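Local structure of manganese lipoxygenase (Gaeumannomyces graminis, 5FX8) at residues 170-174 and 477-481. The protein oxidises linoleic and alpha-linolenic acids with molecular oxygen at a manganese centre, giving 11S- and 13R-hydroperoxy fatty acids. Residues are numbered along the deposited sequence; the frame is centred on the assembly and turned at random.
With MN (manganese (II) ion), chain I.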
loop_
_atom_site.group_PDB
_atom_site.type_symbol
_atom_site.label_atom_id
_atom_site.label_comp_id
_atom_site.label_asym_id
_atom_site.label_seq_id
_atom_site.Cartn_x
_atom_site.Cartn_y
_atom_site.Cartn_z
ATOM N N SER A 170 -18.101 -0.024 1.208
ATOM C CA SER A 170 -17.051 0.008 0.201
ATOM C C SER A 170 -15.693 0.365 0.799
ATOM O O SER A 170 -14.870 -0.518 1.018
ATOM C CB SER A 170 -17.425 0.982 -0.905
ATOM O OG SER A 170 -17.707 2.243 -0.379
ATOM N N SER A 171 -15.457 1.652 1.067
ATOM C CA SER A 171 -14.173 2.107 1.604
ATOM C C SER A 171 -13.766 1.364 2.865
ATOM O O SER A 171 -12.608 0.984 3.013
ATOM C CB SER A 171 -14.252 3.578 1.912
ATOM O OG SER A 171 -14.662 4.219 0.762
ATOM N N ASN A 172 -14.669 1.256 3.837
ATOM C CA ASN A 172 -14.416 0.515 5.069
ATOM C C ASN A 172 -15.637 -0.337 5.319
ATOM O O ASN A 172 -16.572 0.089 5.998
ATOM C CB ASN A 172 -14.155 1.409 6.274
ATOM C CG ASN A 172 -14.062 0.602 7.576
ATOM O OD1 ASN A 172 -14.049 -0.638 7.549
ATOM N ND2 ASN A 172 -13.983 1.295 8.712
ATOM N N PRO A 173 -15.646 -1.560 4.812
ATOM C CA PRO A 173 -16.825 -2.424 4.923
ATOM C C PRO A 173 -16.776 -3.407 6.078
ATOM O O PRO A 173 -17.620 -4.300 6.155
ATOM C CB PRO A 173 -16.772 -3.178 3.594
ATOM C CG PRO A 173 -15.294 -3.342 3.387
ATOM C CD PRO A 173 -14.685 -2.051 3.818
ATOM N N TYR A 174 -15.796 -3.282 6.943
ATOM C CA TYR A 174 -15.535 -4.281 7.945
ATOM C C TYR A 174 -16.143 -3.952 9.295
ATOM O O TYR A 174 -15.904 -4.696 10.243
ATOM C CB TYR A 174 -14.039 -4.465 8.064
ATOM C CG TYR A 174 -13.469 -5.214 6.918
ATOM C CD1 TYR A 174 -13.774 -6.549 6.735
ATOM C CD2 TYR A 174 -12.625 -4.611 6.021
ATOM C CE1 TYR A 174 -13.268 -7.225 5.739
ATOM C CE2 TYR A 174 -12.106 -5.309 5.004
ATOM C CZ TYR A 174 -12.436 -6.615 4.887
ATOM O OH TYR A 174 -11.938 -7.346 3.879
ATOM N N ALA A 477 -7.947 -7.696 0.825
ATOM C CA ALA A 477 -8.440 -7.098 2.058
ATOM C C ALA A 477 -7.509 -6.006 2.601
ATOM O O ALA A 477 -7.978 -4.963 3.066
ATOM C CB ALA A 477 -8.652 -8.174 3.102
ATOM N N HIS A 478 -6.194 -6.232 2.578
ATOM C CA HIS A 478 -5.280 -5.208 3.063
ATOM C C HIS A 478 -5.477 -3.897 2.329
ATOM O O HIS A 478 -5.465 -2.825 2.940
ATOM C CB HIS A 478 -3.832 -5.656 2.902
ATOM C CG HIS A 478 -2.843 -4.613 3.320
ATOM N ND1 HIS A 478 -2.400 -3.633 2.472
ATOM C CD2 HIS A 478 -2.259 -4.368 4.514
ATOM C CE1 HIS A 478 -1.561 -2.846 3.114
ATOM N NE2 HIS A 478 -1.451 -3.275 4.355
ATOM N N HIS A 479 -5.657 -3.958 1.023
ATOM C CA HIS A 479 -5.651 -2.753 0.223
ATOM C C HIS A 479 -6.989 -2.042 0.247
ATOM O O HIS A 479 -7.127 -0.977 -0.336
ATOM C CB HIS A 479 -5.225 -3.107 -1.194
ATOM C CG HIS A 479 -4.036 -4.025 -1.260
ATOM N ND1 HIS A 479 -2.937 -3.896 -0.442
ATOM C CD2 HIS A 479 -3.779 -5.088 -2.055
ATOM C CE1 HIS A 479 -2.051 -4.827 -0.739
ATOM N NE2 HIS A 479 -2.543 -5.567 -1.711
ATOM N N VAL A 480 -7.983 -2.605 0.901
ATOM C CA VAL A 480 -9.203 -1.866 1.127
ATOM C C VAL A 480 -9.048 -0.980 2.356
ATOM O O VAL A 480 -9.575 0.131 2.404
ATOM C CB VAL A 480 -10.377 -2.860 1.251
ATOM C CG1 VAL A 480 -11.661 -2.168 1.629
ATOM C CG2 VAL A 480 -10.561 -3.618 -0.026
ATOM N N MET A 481 -8.316 -1.448 3.363
ATOM C CA MET A 481 -8.194 -0.699 4.603
ATOM C C MET A 481 -7.019 0.270 4.588
ATOM O O MET A 481 -7.125 1.367 5.120
ATOM C CB MET A 481 -8.043 -1.656 5.785
ATOM C CG MET A 481 -9.209 -2.567 6.031
ATOM S SD MET A 481 -10.629 -1.683 6.653
ATOM C CE MET A 481 -10.739 -2.393 8.290
HETATM MN MN MN I . -0.719 -2.147 6.134
HETATM O O HOH W 1 0.309 -0.657 7.756
#
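The catalytic metal site of a lipoxygenase is built largely on long helices in the protein core, and the end of helix 460-481 illustrates how one such helix serves two environments. On one side, His478 NE2 binds manganese at 2.2 Å, a site completed by His290, His294, Asn482, the C-terminal Val618 and a water. At the other nitrogen of the ring, His478 ND1 donates to His479 ND1 at 3.0 Å. The side chains of Ala477, Val480 and Met481 instead pack against the loop 170-174, which precedes strand 177-178.

That packing is by van der Waals contact, apolar side chains of the helix meeting both side chains and backbone carbonyls of the loop. Val480 points toward the loop, its CG1 lying 3.7 Å from both Pro173 CD and Ser170 O; Phe397 of helix 396-420 touches both Pro173 and Val480. Tyr174 contributes the largest covered area: its OH sits 3.5 Å from Ala477 CB, while Met481 SD approaches the ring edge, 3.6 Å from Tyr174 CD2, in a Met-aromatic contact. Within the loop, Tyr174 N donates to Asn172 OD1 at 3.2 Å, an Asx turn. That same OD1 lies 3.7 Å from Met481 SD, and Asn172 ND2 is hydrogen-bonded to Asp282 on helix 268-305. Ser171 O and Val480 O, 3.2 Å apart, are both acceptors and merely adjoin.

Met481 also touches His290, so through this side chain the loop lies one residue removed from a metal ligand. The metal site that this helix end serves is characteristic of the lipoxygenase catalytic domain, whose core helices supply histidines to a metal also bound by the C-terminal carboxylate.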